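Local coordinates for protein MdcD (Pseudomonas aeruginosa, PDB 5VIP) that probably serves as the beta subunit of a biotin-independent malonate decarboxylase, taking part in decarboxylation of a malonyl thioester carried by an acyl carrier protein, at residues 17-22 against 58-63; 135-140 against 167-172; 247-250 against 255-258. All coordinates share one frame; numbering follows the deposited sequence.

Contact 1. Residues 17-22 against 58-63; sequences GARQRA and GVVVAR
Val60 presses its CG2 methyl into the first turn of helix 18-25, and the closest contacts between 17-22 and 58-63 are all made by that branch. Val60 CG2 lies 4.0 Å from Arg19 CB and 4.3 Å from Ala18 CB. Val60 is branched at CB, which suits a strand; with CG1 anti to the backbone N (chi1 -177°), CG2 sits beside that N and meets the helix. Small Ala18 lets the helix come close, and its methyl also rests on Ala75 of the next strand.

The polar groups act around this apolar core. Arg19 bends at chi3 (-81°) and folds back across the valine at about a right angle, laying one face of its guanidinium over Val60 CG2, which stands 4.0 Å above the plane. The charge itself is met by Glu33, through a salt bridge from Arg19 NE. At the helix start, Gly17 is the N-cap residue, and Gly17 N donates to Gln20 OE1 at 2.9 Å in the carbonyl plane of the amide, while Ala18 N is held by Glu77.

Together these contacts lay the short helix 18-25 over one face of the mixed sheet of a carboxyltransferase domain, a member of the ClpP/crotonase superfamily.

Contact 2. Residues 135-140 against 167-172; sequences EIQAAI and AGLCSY
Leu169 reaches across to Gln137 and Ile140, which lie one helical turn apart on helix 126-143. Leu169 CD1 meets the aliphatic base of Gln137, 3.6 Å from both Gln137 CB and CG, and the two side chains stand roughly perpendicular. Leu169 CB packs 4.0 Å from Ile140 CG2. The other branch of the isoleucine goes to the next residue along, with Ile140 CD1 4.1 Å from Cys170 SG. Isoleucine suits this place because its two branches serve two neighbours: CG2 is anti to the backbone N and CG1 anti to the carbonyl carbon (chi1 -74°). Cysteine offers a compact, weakly polar sulfur where the apolar interior continues.

One shell out, the glutamine is extended beyond CG, which lets its methylenes pack here while NE2 makes a weak hydrogen bond to Gly162 O. Gln144, just past the end of helix 126-143, secures the other segment: its NE2 donates to Leu169 O and its OE1 accepts from Ser171 N, fixing the backbone between Leu169 and Ser171.

Helix 126-143 thus packs against the end of helix 162-169, just before strand 172-176 enters the sheet. Ile140 also touches Leu97 of helix 87-105 and, with Cys170, Leu114 of strand 111-115, while Leu169 packs on a side chain of the other protein chain.

Contact 3. Residues 247-250 against 255-258; sequences RPRC and DYLR
Tyr256 and Arg249 bury the most surface here, the tyrosine hydroxyl end resting on the aliphatic part of the arginine. Tyr256 OH lies 3.3 Å from Arg249 CG, with CB and CD a little farther off, and the two side chains run at a slant to each other. The ring edge faces the arginine backbone, Tyr256 CE2 coming 3.5 Å from Arg249 O near the ring plane. Tyrosine suits this span because its long, rigid ring reaches back to the preceding loop, while the arginine supplies methylenes and sends its charge elsewhere. A bend at chi3 (-69°) turns that guanidinium away from the tyrosine, and Arg249 NH2 forms a salt bridge with Asp222.

The contact joins the 3-10 turn at 249-250, in the connection after helix 229-242, to helix 253-261, near the carboxy-terminal end of the modelled chain. This part of the subunit meets another protein: an aromatic side chain of that chain stacks on Tyr256, and one of its polar side chains hydrogen-bonds to Arg249 NE.

Nearer the surface, Arg247 and Asp255 approach from opposite directions. A salt bridge between them is plausible but doubtful, since Arg247 NH2 and Asp255 OD2 are modelled too close together.

In the fold
The contacts follow one another along the chain, each closing before the next opens, and all belong to the carboxyltransferase domain. Contacts 1 and 2 have centres 19 Å apart and do not touch, but share the seven-stranded mixed sheet: strand 59-66 lies near one edge, and strand 172-176, which starts in 167-172, lies near the other. Contact 3 is more peripheral, about 32 Å centre to centre from contact 1 and across the chain's centre from it. Contacts 2 and 3 do meet, Gly168 O packing 3.3 Å from Cys250 SG, which joins the carboxy-terminal loop to the core helices. Each contact has residues that meet the other protein chain, so both the sheet and the carboxy-terminal part take part in the assembly.

Contact 1. Residues 17-22 against 58-63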
loop_
_atom_site.group_PDB
_atom_site.type_symbol
_atom_site.label_atom_id
_atom_site.label_comp_id
_atom_site.label_asym_id
_atom_site.label_seq_id
_atom_site.Cartn_x
_atom_site.Cartn_y
_atom_site.Cartn_z
ATOM N N GLY B 17 -26.287 0.021 3.318
ATOM C CA GLY B 17 -25.204 0.842 3.839
ATOM C C GLY B 17 -24.155 -0.104 4.385
ATOM O O GLY B 17 -24.406 -1.316 4.470
ATOM N N ALA B 18 -22.999 0.428 4.777
ATOM C CA ALA B 18 -21.883 -0.406 5.229
ATOM C C ALA B 18 -22.233 -1.264 6.441
ATOM O O ALA B 18 -21.863 -2.430 6.509
ATOM C CB ALA B 18 -20.675 0.460 5.550
ATOM N N ARG B 19 -22.945 -0.684 7.402
ATOM C CA ARG B 19 -23.286 -1.403 8.621
ATOM C C ARG B 19 -24.296 -2.509 8.317
ATOM O O ARG B 19 -24.201 -3.618 8.842
ATOM C CB ARG B 19 -23.819 -0.417 9.684
ATOM C CG ARG B 19 -24.051 -1.026 11.064
ATOM C CD ARG B 19 -24.396 0.053 12.110
ATOM N NE ARG B 19 -23.195 0.723 12.606
ATOM C CZ ARG B 19 -22.781 1.920 12.205
ATOM N NH1 ARG B 19 -23.477 2.600 11.299
ATOM N NH2 ARG B 19 -21.675 2.442 12.719
ATOM N N GLN B 20 -25.249 -2.222 7.444
ATOM C CA GLN B 20 -26.190 -3.251 7.028
ATOM C C GLN B 20 -25.506 -4.367 6.243
ATOM O O GLN B 20 -25.843 -5.529 6.399
ATOM C CB GLN B 20 -27.293 -2.653 6.175
ATOM C CG GLN B 20 -28.184 -1.678 6.916
ATOM C CD GLN B 20 -29.079 -0.935 5.958
ATOM O OE1 GLN B 20 -28.620 -0.442 4.926
ATOM N NE2 GLN B 20 -30.367 -0.862 6.280
ATOM N N ARG B 21 -24.564 -4.010 5.386
ATOM C CA ARG B 21 -23.813 -5.042 4.649
ATOM C C ARG B 21 -23.099 -5.975 5.623
ATOM O O ARG B 21 -23.102 -7.198 5.455
ATOM C CB ARG B 21 -22.805 -4.396 3.693
ATOM C CG ARG B 21 -23.443 -3.665 2.519
ATOM C CD ARG B 21 -22.381 -2.975 1.658
ATOM N NE ARG B 21 -23.001 -2.093 0.681
ATOM C CZ ARG B 21 -22.408 -1.637 -0.420
ATOM N NH1 ARG B 21 -21.165 -1.983 -0.707
ATOM N NH2 ARG B 21 -23.077 -0.835 -1.241
ATOM N N ALA B 22 -22.500 -5.393 6.655
ATOM C CA ALA B 22 -21.737 -6.174 7.633
ATOM C C ALA B 22 -22.648 -7.128 8.400
ATOM O O ALA B 22 -22.325 -8.304 8.592
ATOM C CB ALA B 22 -20.998 -5.248 8.593
ATOM N N GLY B 58 -16.675 6.708 9.724
ATOM C CA GLY B 58 -16.836 6.172 8.384
ATOM C C GLY B 58 -16.399 4.737 8.158
ATOM O O GLY B 58 -16.435 4.274 7.026
ATOM N N VAL B 59 -15.973 4.038 9.210
ATOM C CA VAL B 59 -15.689 2.601 9.093
ATOM C C VAL B 59 -16.407 1.791 10.169
ATOM O O VAL B 59 -16.395 2.161 11.348
ATOM C CB VAL B 59 -14.180 2.298 9.187
ATOM C CG1 VAL B 59 -13.938 0.782 9.090
ATOM C CG2 VAL B 59 -13.431 2.997 8.061
ATOM N N VAL B 60 -17.037 0.694 9.750
ATOM C CA VAL B 60 -17.623 -0.271 10.657
ATOM C C VAL B 60 -16.644 -1.422 10.883
ATOM O O VAL B 60 -16.214 -2.067 9.929
ATOM C CB VAL B 60 -18.949 -0.828 10.108
ATOM C CG1 VAL B 60 -19.579 -1.800 11.118
ATOM C CG2 VAL B 60 -19.909 0.311 9.780
ATOM N N VAL B 61 -16.261 -1.662 12.127
ATOM C CA VAL B 61 -15.499 -2.864 12.434
ATOM C C VAL B 61 -16.392 -3.754 13.271
ATOM O O VAL B 61 -16.911 -3.327 14.316
ATOM C CB VAL B 61 -14.189 -2.568 13.179
ATOM C CG1 VAL B 61 -13.607 -3.861 13.741
ATOM C CG2 VAL B 61 -13.201 -1.886 12.237
ATOM N N ALA B 62 -16.601 -4.980 12.805
ATOM C CA ALA B 62 -17.523 -5.875 13.496
ATOM C C ALA B 62 -16.922 -7.245 13.691
ATOM O O ALA B 62 -16.198 -7.740 12.832
ATOM C CB ALA B 62 -18.827 -5.981 12.728
ATOM N N ARG B 63 -17.227 -7.851 14.831
ATOM C CA ARG B 63 -16.844 -9.223 15.105
ATOM C C ARG B 63 -18.061 -10.108 14.876
ATOM O O ARG B 63 -19.208 -9.652 14.961
ATOM C CB ARG B 63 -16.308 -9.356 16.529
ATOM C CG ARG B 63 -14.914 -8.749 16.718
ATOM C CD ARG B 63 -13.839 -9.724 16.220
ATOM N NE ARG B 63 -13.408 -10.573 17.324
ATOM C CZ ARG B 63 -13.216 -11.878 17.259
ATOM N NH1 ARG B 63 -13.401 -12.541 16.117
ATOM N NH2 ARG B 63 -12.835 -12.525 18.352
#

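Contact 2. Residues 135-140 against 167-172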
loop_
_atom_site.group_PDB
_atom_site.type_symbol
_atom_site.label_atom_id
_atom_site.label_comp_id
_atom_site.label_asym_id
_atom_site.label_seq_id
_atom_site.Cartn_x
_atom_site.Cartn_y
_atom_site.Cartn_z
ATOM N N GLU B 135 0.013 0.565 7.026
ATOM C CA GLU B 135 -0.185 -0.373 8.131
ATOM C C GLU B 135 -1.239 -1.422 7.816
ATOM O O GLU B 135 -1.111 -2.573 8.233
ATOM C CB GLU B 135 -0.572 0.370 9.424
ATOM C CG GLU B 135 0.607 1.083 10.068
ATOM C CD GLU B 135 0.204 2.122 11.097
ATOM O OE1 GLU B 135 -0.992 2.184 11.473
ATOM O OE2 GLU B 135 1.100 2.887 11.528
ATOM N N ILE B 136 -2.295 -1.013 7.114
ATOM C CA ILE B 136 -3.294 -1.957 6.629
ATOM C C ILE B 136 -2.667 -2.966 5.676
ATOM O O ILE B 136 -2.921 -4.173 5.763
ATOM C CB ILE B 136 -4.448 -1.214 5.927
ATOM C CG1 ILE B 136 -5.210 -0.398 6.973
ATOM C CG2 ILE B 136 -5.344 -2.198 5.178
ATOM C CD1 ILE B 136 -6.036 0.745 6.418
ATOM N N GLN B 137 -1.838 -2.471 4.765
ATOM C CA GLN B 137 -1.187 -3.346 3.792
ATOM C C GLN B 137 -0.263 -4.345 4.489
ATOM O O GLN B 137 -0.313 -5.548 4.207
ATOM C CB GLN B 137 -0.433 -2.519 2.748
ATOM C CG GLN B 137 -1.399 -1.820 1.802
ATOM C CD GLN B 137 -0.729 -0.785 0.932
ATOM O OE1 GLN B 137 0.457 -0.511 1.078
ATOM N NE2 GLN B 137 -1.489 -0.203 0.021
ATOM N N ALA B 138 0.527 -3.860 5.441
ATOM C CA ALA B 138 1.386 -4.728 6.247
ATOM C C ALA B 138 0.605 -5.810 6.978
ATOM O O ALA B 138 1.041 -6.962 7.042
ATOM C CB ALA B 138 2.185 -3.898 7.273
ATOM N N ALA B 139 -0.538 -5.433 7.546
ATOM C CA ALA B 139 -1.332 -6.372 8.329
ATOM C C ALA B 139 -1.969 -7.439 7.438
ATOM O O ALA B 139 -2.162 -8.583 7.858
ATOM C CB ALA B 139 -2.398 -5.624 9.131
ATOM N N ILE B 140 -2.292 -7.073 6.200
ATOM C CA ILE B 140 -2.874 -8.050 5.283
ATOM C C ILE B 140 -1.850 -9.123 4.933
ATOM O O ILE B 140 -2.156 -10.322 4.930
ATOM C CB ILE B 140 -3.391 -7.376 3.996
ATOM C CG1 ILE B 140 -4.691 -6.625 4.306
ATOM C CG2 ILE B 140 -3.636 -8.427 2.890
ATOM C CD1 ILE B 140 -5.062 -5.641 3.239
ATOM N N ALA B 167 -6.359 -3.949 -1.886
ATOM C CA ALA B 167 -7.205 -4.937 -2.548
ATOM C C ALA B 167 -6.336 -5.912 -3.352
ATOM O O ALA B 167 -6.551 -7.130 -3.328
ATOM C CB ALA B 167 -8.231 -4.243 -3.452
ATOM N N GLY B 168 -5.338 -5.369 -4.043
ATOM C CA GLY B 168 -4.424 -6.175 -4.839
ATOM C C GLY B 168 -3.599 -7.150 -4.003
ATOM O O GLY B 168 -3.097 -8.137 -4.535
ATOM N N LEU B 169 -3.446 -6.875 -2.703
ATOM C CA LEU B 169 -2.754 -7.810 -1.808
ATOM C C LEU B 169 -3.648 -8.939 -1.333
ATOM O O LEU B 169 -3.152 -10.005 -0.962
ATOM C CB LEU B 169 -2.230 -7.104 -0.565
ATOM C CG LEU B 169 -1.231 -5.981 -0.767
ATOM C CD1 LEU B 169 -1.145 -5.220 0.546
ATOM C CD2 LEU B 169 0.109 -6.564 -1.150
ATOM N N CYS B 170 -4.957 -8.696 -1.288
ATOM C CA CYS B 170 -5.888 -9.675 -0.713
ATOM C C CYS B 170 -5.921 -10.969 -1.525
ATOM O O CYS B 170 -5.855 -10.925 -2.759
ATOM C CB CYS B 170 -7.300 -9.081 -0.635
ATOM S SG CYS B 170 -7.440 -7.783 0.636
ATOM N N SER B 171 -6.039 -12.104 -0.836
ATOM C CA SER B 171 -6.106 -13.419 -1.490
ATOM C C SER B 171 -7.185 -13.507 -2.554
ATOM O O SER B 171 -6.969 -14.064 -3.633
ATOM C CB SER B 171 -6.361 -14.528 -0.453
ATOM O OG SER B 171 -5.244 -14.683 0.416
ATOM N N TYR B 172 -8.364 -12.981 -2.237
ATOM C CA TYR B 172 -9.478 -13.040 -3.179
ATOM C C TYR B 172 -10.171 -11.699 -3.273
ATOM O O TYR B 172 -10.424 -11.068 -2.251
ATOM C CB TYR B 172 -10.492 -14.119 -2.767
ATOM C CG TYR B 172 -9.850 -15.474 -2.627
ATOM C CD1 TYR B 172 -9.390 -16.159 -3.749
ATOM C CD2 TYR B 172 -9.653 -16.042 -1.375
ATOM C CE1 TYR B 172 -8.770 -17.405 -3.622
ATOM C CE2 TYR B 172 -9.041 -17.285 -1.233
ATOM C CZ TYR B 172 -8.604 -17.959 -2.362
ATOM O OH TYR B 172 -7.997 -19.190 -2.209
#

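Contact 3. Residues 247-250 against 255-258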
loop_
_atom_site.group_PDB
_atom_site.type_symbol
_atom_site.label_atom_id
_atom_site.label_comp_id
_atom_site.label_asym_id
_atom_site.label_seq_id
_atom_site.Cartn_x
_atom_site.Cartn_y
_atom_site.Cartn_z
ATOM N N ARG B 247 -0.895 -19.824 -5.711
ATOM C CA ARG B 247 -0.076 -18.892 -6.474
ATOM C C ARG B 247 -0.860 -17.623 -6.802
ATOM O O ARG B 247 -1.341 -17.441 -7.921
ATOM C CB ARG B 247 0.432 -19.555 -7.754
ATOM C CG ARG B 247 1.662 -18.889 -8.315
ATOM C CD ARG B 247 2.227 -19.690 -9.466
ATOM N NE ARG B 247 3.016 -18.842 -10.350
ATOM C CZ ARG B 247 2.752 -18.680 -11.640
ATOM N NH1 ARG B 247 1.717 -19.303 -12.194
ATOM N NH2 ARG B 247 3.520 -17.894 -12.373
ATOM N N PRO B 248 -0.987 -16.738 -5.810
ATOM C CA PRO B 248 -1.760 -15.501 -5.958
ATOM C C PRO B 248 -1.073 -14.521 -6.913
ATOM O O PRO B 248 0.116 -14.689 -7.193
ATOM C CB PRO B 248 -1.811 -14.955 -4.530
ATOM C CG PRO B 248 -0.559 -15.469 -3.900
ATOM C CD PRO B 248 -0.337 -16.838 -4.491
ATOM N N ARG B 249 -1.813 -13.524 -7.392
ATOM C CA ARG B 249 -1.314 -12.586 -8.397
ATOM C C ARG B 249 -0.024 -11.883 -7.969
ATOM O O ARG B 249 0.854 -11.667 -8.795
ATOM C CB ARG B 249 -2.388 -11.543 -8.740
ATOM C CG ARG B 249 -3.520 -12.082 -9.630
ATOM C CD ARG B 249 -4.625 -11.051 -9.847
ATOM N NE ARG B 249 -5.368 -10.813 -8.617
ATOM C CZ ARG B 249 -6.435 -11.508 -8.239
ATOM N NH1 ARG B 249 -6.902 -12.491 -9.005
ATOM N NH2 ARG B 249 -7.036 -11.224 -7.091
ATOM N N CYS B 250 0.105 -11.562 -6.684
ATOM C CA CYS B 250 1.293 -10.855 -6.175
ATOM C C CYS B 250 2.595 -11.645 -6.331
ATOM O O CYS B 250 3.690 -11.073 -6.324
ATOM C CB CYS B 250 1.114 -10.502 -4.690
ATOM S SG CYS B 250 0.071 -9.077 -4.413
ATOM N N ASP B 255 6.054 -13.380 -14.415
ATOM C CA ASP B 255 5.075 -13.658 -15.457
ATOM C C ASP B 255 4.426 -12.394 -15.999
ATOM O O ASP B 255 4.231 -12.273 -17.208
ATOM C CB ASP B 255 3.993 -14.598 -14.934
ATOM C CG ASP B 255 4.569 -15.869 -14.366
ATOM O OD1 ASP B 255 5.212 -16.628 -15.124
ATOM O OD2 ASP B 255 4.401 -16.095 -13.149
ATOM N N TYR B 256 4.062 -11.471 -15.110
ATOM C CA TYR B 256 3.481 -10.206 -15.548
ATOM C C TYR B 256 4.510 -9.427 -16.364
ATOM O O TYR B 256 4.173 -8.815 -17.374
ATOM C CB TYR B 256 2.990 -9.372 -14.355
ATOM C CG TYR B 256 1.636 -9.813 -13.829
ATOM C CD1 TYR B 256 0.471 -9.482 -14.507
ATOM C CD2 TYR B 256 1.527 -10.555 -12.655
ATOM C CE1 TYR B 256 -0.772 -9.887 -14.038
ATOM C CE2 TYR B 256 0.291 -10.966 -12.181
ATOM C CZ TYR B 256 -0.853 -10.631 -12.878
ATOM O OH TYR B 256 -2.090 -11.020 -12.410
ATOM N N LEU B 257 5.762 -9.460 -15.922
ATOM C CA LEU B 257 6.837 -8.770 -16.625
ATOM C C LEU B 257 7.036 -9.338 -18.030
ATOM O O LEU B 257 7.207 -8.584 -18.982
ATOM C CB LEU B 257 8.132 -8.853 -15.827
ATOM C CG LEU B 257 8.263 -7.803 -14.723
ATOM C CD1 LEU B 257 9.397 -8.161 -13.787
ATOM C CD2 LEU B 257 8.488 -6.438 -15.338
ATOM N N ARG B 258 7.007 -10.663 -18.159
ATOM C CA ARG B 258 7.059 -11.290 -19.481
ATOM C C ARG B 258 5.889 -10.815 -20.349
ATOM O O ARG B 258 6.100 -10.305 -21.451
ATOM C CB ARG B 258 7.059 -12.815 -19.362
#